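Periplasmic binding protein (Mycobacterium smegmatis, PDB 4MDY) probably binds an iron-containing solute outside the membrane and delivers it to an ABC transporter. Local coordinates at residues Phe63-Pro67 with Trp68-Gln72; Phe273-Pro276 with Leu277-Pro280. One frame throughout, in Å; residues are numbered along the deposited sequence.

How the contacts relate
Contact 1, residues 63-72, comes first along the chain and shapes the entry into helix 67-73; contact 2, residues 273-280, follows much later, at the turn between helix 265-273 and the closing helix 279-294. Their centres lie about 11 Å apart and their side chains meet directly. Ser278 CB packs 3.5 Å from Trp68 CE2, Leu277 rests against Trp68 and Gln72, and the Phe273 ring meets that of Trp66. Asp42 OD2, on helix 40-46, ties the two together: it accepts a hydrogen bond from Trp68 NE1 and is also hydrogen-bonded to Ser275 OG. Early and late parts of the chain are thereby joined in a mostly buried region where aromatic and aliphatic packing adjoins a shared carboxylate.

Contact 1: Phe63-Pro67 with Trp68-Gln72; sequences FGVWP and WAQRQ
Gln70 reaches back along the chain to Val65: its amide NE2 donates to Val65 O at 3.0 Å, with an N-H...O angle of 168°. The acceptor lies close to the plane of the glutamine amide, while the donor stands above the carbonyl plane of Val65. A bend at chi2 (-68°) folds the Gln70 chain back far enough to make this bond. Next to it, Ala69 N donates to Trp66 O at 2.9 Å, and Gln70 N makes a weak bond to Pro67 O. A water donates to Pro67 O and accepts from Arg71 N, extending the polar network into the helix. Proline suits the first turn, where its lack of an N-H costs no helical bond. Trp68 has CG between its backbone N and carbonyl carbon (chi1 56°), which lays its six-membered ring beneath Trp66 CB, 3.4 Å from the centroid in a CH-pi contact. The two indoles run side by side, nearly parallel but with little overlap. Val65 CG1 meets the small Ala69 CB at 3.6 Å. The Gln70 and Ala69 bonds thus hold the turn into the helix, while a separate bond from Trp68 NE1 to Asp42 ties the buried indole to helix 40-46.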
loop_
_atom_site.group_PDB
_atom_site.type_symbol
_atom_site.label_atom_id
_atom_site.label_comp_id
_atom_site.label_asym_id
_atom_site.label_seq_id
_atom_site.Cartn_x
_atom_site.Cartn_y
_atom_site.Cartn_z
ATOM N N PHE A 63 16.712 -3.807 2.519
ATOM C CA PHE A 63 15.920 -5.043 2.528
ATOM C C PHE A 63 14.509 -4.885 1.943
ATOM O O PHE A 63 13.669 -5.771 2.104
ATOM C CB PHE A 63 15.858 -5.642 3.939
ATOM C CG PHE A 63 17.206 -5.972 4.508
ATOM C CD1 PHE A 63 17.945 -7.028 3.997
ATOM C CD2 PHE A 63 17.736 -5.227 5.548
ATOM C CE1 PHE A 63 19.185 -7.337 4.518
ATOM C CE2 PHE A 63 18.978 -5.530 6.077
ATOM C CZ PHE A 63 19.703 -6.584 5.557
ATOM N N GLY A 64 14.267 -3.777 1.247
ATOM C CA GLY A 64 12.935 -3.438 0.734
ATOM C C GLY A 64 11.948 -3.077 1.831
ATOM O O GLY A 64 10.746 -2.962 1.578
ATOM N N VAL A 65 12.460 -2.887 3.044
ATOM C CA VAL A 65 11.647 -2.616 4.221
ATOM C C VAL A 65 11.770 -1.131 4.547
ATOM O O VAL A 65 12.860 -0.628 4.827
ATOM C CB VAL A 65 12.087 -3.476 5.421
ATOM C CG1 VAL A 65 11.276 -3.148 6.669
ATOM C CG2 VAL A 65 11.944 -4.951 5.091
ATOM N N TRP A 66 10.637 -0.446 4.503
ATOM C CA TRP A 66 10.583 1.001 4.699
ATOM C C TRP A 66 10.691 1.360 6.186
ATOM O O TRP A 66 10.530 0.484 7.051
ATOM C CB TRP A 66 9.294 1.557 4.067
ATOM C CG TRP A 66 9.363 1.626 2.556
ATOM C CD1 TRP A 66 9.474 0.575 1.689
ATOM C CD2 TRP A 66 9.334 2.806 1.746
ATOM N NE1 TRP A 66 9.511 1.025 0.398
ATOM C CE2 TRP A 66 9.425 2.393 0.403
ATOM C CE3 TRP A 66 9.245 4.171 2.025
ATOM C CZ2 TRP A 66 9.418 3.300 -0.658
ATOM C CZ3 TRP A 66 9.239 5.067 0.968
ATOM C CH2 TRP A 66 9.317 4.626 -0.351
ATOM N N PRO A 67 10.977 2.645 6.494
ATOM C CA PRO A 67 11.290 3.036 7.871
ATOM C C PRO A 67 10.269 2.618 8.933
ATOM O O PRO A 67 10.647 2.311 10.050
ATOM C CB PRO A 67 11.388 4.563 7.778
ATOM C CG PRO A 67 11.867 4.806 6.387
ATOM C CD PRO A 67 11.133 3.781 5.565
ATOM N N TRP A 68 8.989 2.602 8.584
ATOM C CA TRP A 68 7.941 2.246 9.549
ATOM C C TRP A 68 7.916 0.759 9.932
ATOM O O TRP A 68 7.188 0.374 10.839
ATOM C CB TRP A 68 6.571 2.665 9.013
ATOM C CG TRP A 68 6.272 2.073 7.688
ATOM C CD1 TRP A 68 5.867 0.795 7.437
ATOM C CD2 TRP A 68 6.389 2.714 6.413
ATOM N NE1 TRP A 68 5.710 0.608 6.092
ATOM C CE2 TRP A 68 6.026 1.767 5.438
ATOM C CE3 TRP A 68 6.766 4.002 6.001
ATOM C CZ2 TRP A 68 6.016 2.062 4.071
ATOM C CZ3 TRP A 68 6.747 4.296 4.639
ATOM C CH2 TRP A 68 6.375 3.328 3.695
ATOM N N ALA A 69 8.681 -0.078 9.233
ATOM C CA ALA A 69 8.771 -1.495 9.573
ATOM C C ALA A 69 10.183 -1.949 9.978
ATOM O O ALA A 69 10.388 -3.129 10.267
ATOM C CB ALA A 69 8.255 -2.339 8.423
ATOM N N GLN A 70 11.135 -1.014 10.035
ATOM C CA GLN A 70 12.531 -1.338 10.358
ATOM C C GLN A 70 12.745 -1.801 11.803
ATOM O O GLN A 70 13.514 -2.733 12.044
ATOM C CB GLN A 70 13.448 -0.142 10.035
ATOM C CG GLN A 70 13.865 -0.082 8.573
ATOM C CD GLN A 70 14.798 -1.224 8.202
ATOM O OE1 GLN A 70 15.501 -1.754 9.065
ATOM N NE2 GLN A 70 14.799 -1.621 6.921
ATOM N N ARG A 71 12.072 -1.155 12.754
ATOM C CA ARG A 71 12.093 -1.568 14.164
ATOM C C ARG A 71 11.720 -3.045 14.299
ATOM O O ARG A 71 12.383 -3.808 15.008
ATOM C CB ARG A 71 11.103 -0.724 14.987
ATOM C CG ARG A 71 11.000 -1.110 16.463
ATOM C CD ARG A 71 9.852 -0.401 17.183
ATOM N NE ARG A 71 8.552 -1.065 17.011
ATOM C CZ ARG A 71 8.166 -2.184 17.634
ATOM N NH1 ARG A 71 8.978 -2.810 18.483
ATOM N NH2 ARG A 71 6.956 -2.690 17.401
ATOM N N GLN A 72 10.655 -3.430 13.606
ATOM C CA GLN A 72 10.129 -4.790 13.670
ATOM C C GLN A 72 11.088 -5.784 13.000
ATOM O O GLN A 72 11.196 -6.936 13.409
ATOM C CB GLN A 72 8.749 -4.853 13.003
ATOM C CG GLN A 72 7.660 -4.068 13.730
ATOM C CD GLN A 72 7.644 -2.581 13.408
ATOM O OE1 GLN A 72 8.597 -2.023 12.847
ATOM N NE2 GLN A 72 6.557 -1.925 13.777
HETATM O O HOH W 1 9.784 0.755 12.497
#

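Contact 2: Phe273-Pro276 with Leu277-Pro280; sequences FASP and LSYP
The chain turns from Ala274, whose positive phi (44°) ends the preceding helix, into helix 279-294, with Tyr279 N donating to Ser275 O at 3.0 Å and 167°. Ser275 and Ser278 grip each other's backbone: Ser278 N donates to Ser275 OG at 2.8 Å, and Ser275 N to Ser278 OG at 3.0 Å. This reciprocal pairing is a capping box, with Ser275 as N-cap. In each serine the hydroxyl sits between the backbone N and the carbonyl carbon (chi1 84° in Ser275), which folds the short side chain back over the turn. Leu277 N adds a weak bond to Ser275 OG. Proline fits at 276, just after the N-cap, where no N-H donor is needed; Pro280 has no N-H for Pro276 O, and its CD lies 3.3 Å from that oxygen instead. The Tyr279 ring offers one face to Ala274 CA, 3.7 Å from its centroid, and the small Ala274 CB lies beside Tyr279 CZ at 3.4 Å. Both hydroxyls have further partners, Asp42 for Ser275 and Ala270 O for Ser278. The turn thus joins helix 265-273 to helix 279-294, with Leu277 against helices 40-46 and 67-73 and Tyr279 against helix 148-168.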
loop_
_atom_site.group_PDB
_atom_site.type_symbol
_atom_site.label_atom_id
_atom_site.label_comp_id
_atom_site.label_asym_id
_atom_site.label_seq_id
_atom_site.Cartn_x
_atom_site.Cartn_y
_atom_site.Cartn_z
ATOM N N PHE A 273 2.035 1.761 0.256
ATOM C CA PHE A 273 2.023 0.473 0.941
ATOM C C PHE A 273 0.677 0.147 1.590
ATOM O O PHE A 273 0.293 -1.027 1.662
ATOM C CB PHE A 273 3.137 0.408 1.975
ATOM C CG PHE A 273 4.407 -0.168 1.435
ATOM C CD1 PHE A 273 5.203 0.568 0.564
ATOM C CD2 PHE A 273 4.800 -1.454 1.782
ATOM C CE1 PHE A 273 6.377 0.028 0.055
ATOM C CE2 PHE A 273 5.964 -1.994 1.271
ATOM C CZ PHE A 273 6.749 -1.251 0.409
ATOM N N ALA A 274 -0.026 1.172 2.064
ATOM C CA ALA A 274 -1.379 0.998 2.608
ATOM C C ALA A 274 -1.451 -0.237 3.513
ATOM O O ALA A 274 -2.268 -1.134 3.303
ATOM C CB ALA A 274 -2.378 0.884 1.467
ATOM N N SER A 275 -0.572 -0.282 4.507
ATOM C CA SER A 275 -0.398 -1.463 5.339
ATOM C C SER A 275 -0.744 -1.184 6.801
ATOM O O SER A 275 -0.918 -0.033 7.188
ATOM C CB SER A 275 1.050 -1.938 5.230
ATOM O OG SER A 275 1.881 -1.231 6.120
ATOM N N PRO A 276 -0.837 -2.242 7.627
ATOM C CA PRO A 276 -1.061 -2.051 9.067
ATOM C C PRO A 276 0.009 -1.194 9.754
ATOM O O PRO A 276 -0.260 -0.564 10.775
ATOM C CB PRO A 276 -1.026 -3.477 9.614
ATOM C CG PRO A 276 -1.484 -4.317 8.478
ATOM C CD PRO A 276 -0.941 -3.663 7.241
ATOM N N LEU A 277 1.213 -1.179 9.202
ATOM C CA LEU A 277 2.287 -0.364 9.751
ATOM C C LEU A 277 2.432 0.980 9.050
ATOM O O LEU A 277 2.880 1.942 9.674
ATOM C CB LEU A 277 3.620 -1.118 9.706
ATOM C CG LEU A 277 3.720 -2.371 10.575
ATOM C CD1 LEU A 277 5.095 -3.010 10.417
ATOM C CD2 LEU A 277 3.450 -2.051 12.035
ATOM N N SER A 278 2.061 1.064 7.773
ATOM C CA SER A 278 2.275 2.300 7.022
ATOM C C SER A 278 1.139 3.309 7.213
ATOM O O SER A 278 1.375 4.522 7.251
ATOM C CB SER A 278 2.532 2.014 5.540
ATOM O OG SER A 278 1.351 1.969 4.766
ATOM N N TYR A 279 -0.086 2.818 7.348
ATOM C CA TYR A 279 -1.223 3.727 7.498
ATOM C C TYR A 279 -1.170 4.637 8.740
ATOM O O TYR A 279 -1.605 5.786 8.656
ATOM C CB TYR A 279 -2.563 2.976 7.440
ATOM C CG TYR A 279 -3.197 2.892 6.062
ATOM C CD1 TYR A 279 -3.168 3.972 5.170
ATOM C CD2 TYR A 279 -3.865 1.739 5.663
ATOM C CE1 TYR A 279 -3.753 3.885 3.916
ATOM C CE2 TYR A 279 -4.463 1.648 4.421
ATOM C CZ TYR A 279 -4.410 2.719 3.551
ATOM O OH TYR A 279 -5.010 2.613 2.321
ATOM N N PRO A 280 -0.655 4.139 9.886
ATOM C CA PRO A 280 -0.381 5.039 11.017
ATOM C C PRO A 280 0.524 6.219 10.660
ATOM O O PRO A 280 0.317 7.320 11.173
ATOM C CB PRO A 280 0.277 4.113 12.048
ATOM C CG PRO A 280 -0.379 2.793 11.792
ATOM C CD PRO A 280 -0.526 2.725 10.289
#